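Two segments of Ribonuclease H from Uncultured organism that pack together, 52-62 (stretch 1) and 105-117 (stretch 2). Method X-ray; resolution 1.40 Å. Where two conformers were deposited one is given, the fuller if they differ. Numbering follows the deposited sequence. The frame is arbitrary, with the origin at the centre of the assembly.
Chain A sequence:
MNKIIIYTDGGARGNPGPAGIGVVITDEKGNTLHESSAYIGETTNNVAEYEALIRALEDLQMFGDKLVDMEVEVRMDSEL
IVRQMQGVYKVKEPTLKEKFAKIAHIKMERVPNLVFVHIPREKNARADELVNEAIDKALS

Stretch 1 52-62: ALIRALEDLQM
Stretch 2 (105-117) HIKMERVPNLVFV

Leu57 forms the apolar centre of the contact. From a helix that enters the stretch from upstream, Leu57 points toward stretch 2 with an m,t rotamer, and its two methyls reach different partners: Leu57 CD1 lies 3.9 Å from Ile106 CG2 (m,t), while Leu57 CD2 lies 3.9 Å from Val111 CG2 (m) and 4.2 Å from Leu114 CD2 (t,p). The helix 105-110 runs nearly parallel to the first (19°, axes 10.7 Å apart), with Leu57 CA 7.2 Å from Lys107 CA. Val111 leaves helical geometry (-149/65) and opens a type I turn to Leu114, from which strand 115-117 departs; the branched side chains of Ile106, Val111 and Leu114 pack on the side of Leu57 that faces stretch 2. One helical turn to each side, Leu60 CD1 (m,t) meets Val111 CG1 at 4.1 Å, and Leu53 CD2 (m,t) meets the ring edge of Phe116 (chi1 -67°, chi2 -95°) at Phe116 CE1, 4.1 Å. Leu53, Leu57, Leu60, Val111 and Leu114 are buried, as suits apolar side chains.

The polar edge belongs to Arg110, whose long m,t,t side chain (chi4 155°) lets Arg110 NH1 donate a weak hydrogen bond to Leu57 O (2.9 Å, 143°). Exposed Gln61 (m, chi2 -135°) and Glu58 (t,p) keep polar groups in water. Gln61 covers one guanidinium face, Gln61 CD 3.4 Å from Arg110 NE. Glu58 OE1 stays 4.3 Å from Arg110 NH1, contributing charge alone; waters bridge Arg110 NH2 to Glu58 OE1 and Arg110 NH1 to Ile54 O. Together the stretches bury 437 Å².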

# COMPACT_ATOMS: atom_id res chain seq x y z
N ALA A 52 -2.25 -1.61 -3.97
CA ALA A 52 -2.54 -0.92 -2.72
C ALA A 52 -1.51 0.17 -2.44
O ALA A 52 -1.86 1.27 -2.00
CB ALA A 52 -2.60 -1.91 -1.56
N LEU A 53 -0.24 -0.10 -2.76
CA LEU A 53 0.78 0.94 -2.68
C LEU A 53 0.50 2.10 -3.64
O LEU A 53 0.67 3.27 -3.27
CB LEU A 53 2.18 0.37 -2.95
CG LEU A 53 2.77 -0.58 -1.92
CD1 LEU A 53 3.94 -1.35 -2.53
CD2 LEU A 53 3.23 0.23 -0.72
N ILE A 54 0.15 1.78 -4.89
CA ILE A 54 -0.18 2.82 -5.86
C ILE A 54 -1.34 3.70 -5.35
O ILE A 54 -1.28 4.92 -5.41
CB ILE A 54 -0.49 2.20 -7.22
CG1 ILE A 54 0.80 1.59 -7.78
CG2 ILE A 54 -1.05 3.25 -8.17
CD1 ILE A 54 0.58 0.74 -9.01
N ARG A 55 -2.34 3.06 -4.75
CA ARG A 55 -3.47 3.78 -4.17
C ARG A 55 -3.06 4.63 -2.97
O ARG A 55 -3.45 5.79 -2.88
CB ARG A 55 -4.59 2.83 -3.79
CG ARG A 55 -5.70 3.44 -2.94
CD ARG A 55 -6.48 4.58 -3.65
NE ARG A 55 -7.60 5.07 -2.82
CZ ARG A 55 -8.81 4.52 -2.82
NH1 ARG A 55 -9.72 4.95 -1.95
NH2 ARG A 55 -9.11 3.57 -3.69
N ALA A 56 -2.18 4.10 -2.12
CA ALA A 56 -1.67 4.93 -1.02
C ALA A 56 -0.94 6.17 -1.50
O ALA A 56 -1.12 7.27 -0.96
CB ALA A 56 -0.79 4.12 -0.08
N LEU A 57 -0.13 6.01 -2.55
CA LEU A 57 0.57 7.16 -3.14
C LEU A 57 -0.38 8.19 -3.77
O LEU A 57 -0.11 9.40 -3.69
CB LEU A 57 1.60 6.68 -4.16
CG LEU A 57 2.74 5.90 -3.51
CD1 LEU A 57 3.54 5.20 -4.60
CD2 LEU A 57 3.67 6.84 -2.72
N GLU A 58 -1.51 7.73 -4.30
CA GLU A 58 -2.56 8.61 -4.78
C GLU A 58 -3.25 9.34 -3.62
O GLU A 58 -3.45 10.56 -3.67
CB GLU A 58 -3.56 7.80 -5.60
CG GLU A 58 -4.89 8.48 -5.91
CD GLU A 58 -4.85 9.28 -7.19
OE1 GLU A 58 -3.73 9.62 -7.64
OE2 GLU A 58 -5.95 9.75 -7.60
N ASP A 59 -3.59 8.59 -2.58
CA ASP A 59 -4.23 9.18 -1.40
C ASP A 59 -3.37 10.31 -0.87
O ASP A 59 -3.87 11.35 -0.47
CB ASP A 59 -4.36 8.12 -0.31
CG ASP A 59 -5.40 7.05 -0.64
OD1 ASP A 59 -6.36 7.32 -1.38
OD2 ASP A 59 -5.36 6.00 0.03
N LEU A 60 -2.05 10.08 -0.85
CA LEU A 60 -1.15 11.10 -0.32
C LEU A 60 -1.34 12.47 -0.96
O LEU A 60 -1.10 13.50 -0.33
CB LEU A 60 0.31 10.65 -0.46
CG LEU A 60 0.76 9.63 0.59
CD1 LEU A 60 2.21 9.23 0.33
CD2 LEU A 60 0.60 10.24 1.98
N GLN A 61 -1.64 12.51 -2.26
CA GLN A 61 -1.81 13.79 -2.93
C GLN A 61 -2.90 14.65 -2.30
O GLN A 61 -2.87 15.88 -2.40
CB GLN A 61 -2.12 13.61 -4.41
CG GLN A 61 -1.08 12.80 -5.16
CD GLN A 61 -0.71 13.43 -6.49
OE1 GLN A 61 0.15 14.30 -6.56
NE2 GLN A 61 -1.47 13.09 -7.52
N MET A 62 -3.83 14.02 -1.60
CA MET A 62 -4.92 14.78 -1.02
C MET A 62 -4.53 15.62 0.20
O MET A 62 -5.25 16.54 0.56
CB MET A 62 -6.09 13.86 -0.69
CG MET A 62 -6.64 13.15 -1.93
SD MET A 62 -7.46 14.26 -3.10
CE MET A 62 -9.09 14.31 -2.35
N HIS A 105 8.88 5.55 -9.71
CA HIS A 105 8.88 6.89 -10.26
C HIS A 105 7.94 7.82 -9.49
O HIS A 105 8.28 8.96 -9.17
CB HIS A 105 8.51 6.85 -11.75
CG HIS A 105 8.59 8.18 -12.42
ND1 HIS A 105 9.75 8.68 -12.97
CD2 HIS A 105 7.70 9.19 -12.46
CE1 HIS A 105 9.54 9.91 -13.40
NE2 HIS A 105 8.33 10.27 -13.02
N ILE A 106 6.75 7.32 -9.16
CA ILE A 106 5.81 8.12 -8.38
C ILE A 106 6.40 8.49 -7.03
O ILE A 106 6.25 9.62 -6.59
CB ILE A 106 4.51 7.35 -8.18
CG1 ILE A 106 3.77 7.20 -9.52
CG2 ILE A 106 3.59 8.08 -7.19
CD1 ILE A 106 2.62 6.20 -9.47
N LYS A 107 6.99 7.52 -6.34
CA LYS A 107 7.54 7.81 -5.02
C LYS A 107 8.65 8.85 -5.08
O LYS A 107 8.64 9.82 -4.32
CB LYS A 107 8.04 6.53 -4.35
CG LYS A 107 8.58 6.75 -2.95
CD LYS A 107 9.74 5.81 -2.66
CE LYS A 107 11.05 6.57 -2.66
NZ LYS A 107 10.84 7.97 -2.20
N MET A 108 9.53 8.72 -6.06
CA MET A 108 10.57 9.74 -6.26
C MET A 108 10.00 11.12 -6.54
O MET A 108 10.54 12.13 -6.09
CB MET A 108 11.54 9.31 -7.37
CG MET A 108 12.64 10.32 -7.64
SD MET A 108 13.97 10.25 -6.43
CE MET A 108 14.79 8.73 -6.91
N GLU A 109 8.95 11.20 -7.31
CA GLU A 109 8.36 12.46 -7.69
C GLU A 109 7.59 13.08 -6.56
O GLU A 109 7.70 14.23 -6.37
CB GLU A 109 7.46 12.24 -8.91
CG GLU A 109 6.50 13.38 -9.23
CD GLU A 109 5.78 13.17 -10.49
OE1 GLU A 109 4.71 12.57 -10.47
OE2 GLU A 109 6.38 13.52 -11.50
N ARG A 110 6.76 12.32 -5.86
CA ARG A 110 5.83 12.88 -4.86
C ARG A 110 6.41 12.91 -3.45
O ARG A 110 6.06 13.73 -2.67
CB ARG A 110 4.54 12.07 -4.80
CG ARG A 110 3.68 12.14 -6.01
CD ARG A 110 2.31 11.46 -5.80
NE ARG A 110 1.81 11.27 -7.10
CZ ARG A 110 0.95 10.37 -7.46
NH1 ARG A 110 0.39 9.58 -6.58
NH2 ARG A 110 0.67 10.21 -8.73
N VAL A 111 7.19 11.89 -3.12
CA VAL A 111 7.62 11.66 -1.73
C VAL A 111 9.00 11.01 -1.67
O VAL A 111 9.12 9.92 -1.26
CB VAL A 111 6.60 10.82 -0.89
CG1 VAL A 111 5.55 11.59 -0.35
CG2 VAL A 111 6.00 9.77 -1.69
N PRO A 112 10.03 11.70 -2.12
CA PRO A 112 11.31 11.03 -2.32
C PRO A 112 11.98 10.58 -1.01
O PRO A 112 12.85 9.70 -1.03
CB PRO A 112 12.17 12.10 -3.00
CG PRO A 112 11.47 13.39 -2.72
CD PRO A 112 10.02 13.04 -2.72
N ASN A 113 11.48 11.05 0.12
CA ASN A 113 12.01 10.58 1.40
C ASN A 113 11.14 9.55 2.10
O ASN A 113 11.42 9.18 3.23
CB ASN A 113 12.29 11.76 2.32
CG ASN A 113 13.28 12.74 1.73
OD1 ASN A 113 14.31 12.33 1.19
ND2 ASN A 113 12.88 14.00 1.68
N LEU A 114 10.13 9.05 1.40
CA LEU A 114 9.35 7.90 1.87
C LEU A 114 10.27 6.78 2.31
O LEU A 114 11.18 6.41 1.56
CB LEU A 114 8.45 7.39 0.73
CG LEU A 114 7.57 6.18 1.05
CD1 LEU A 114 6.56 6.56 2.12
CD2 LEU A 114 6.88 5.70 -0.21
N VAL A 115 9.96 6.17 3.45
CA VAL A 115 10.65 4.95 3.87
C VAL A 115 9.69 3.79 4.03
O VAL A 115 8.49 4.00 4.24
CB VAL A 115 11.47 5.12 5.15
CG1 VAL A 115 12.56 6.15 4.94
CG2 VAL A 115 10.58 5.51 6.30
N PHE A 116 10.19 2.59 3.80
CA PHE A 116 9.42 1.36 3.95
C PHE A 116 9.86 0.60 5.20
O PHE A 116 11.07 0.53 5.51
CB PHE A 116 9.61 0.46 2.72
CG PHE A 116 9.02 1.03 1.46
CD1 PHE A 116 7.74 0.68 1.06
CD2 PHE A 116 9.79 1.81 0.61
CE1 PHE A 116 7.19 1.20 -0.09
CE2 PHE A 116 9.23 2.36 -0.54
CZ PHE A 116 7.93 2.06 -0.88
N VAL A 117 8.90 -0.00 5.89
CA VAL A 117 9.17 -0.74 7.11
C VAL A 117 8.40 -2.05 7.11
O VAL A 117 7.19 -2.06 6.87
CB VAL A 117 8.75 0.07 8.36
CG1 VAL A 117 8.87 -0.77 9.62
CG2 VAL A 117 9.60 1.32 8.48
O HOH W 1 -0.37 6.85 -7.41
O HOH W 2 -1.96 9.10 -9.51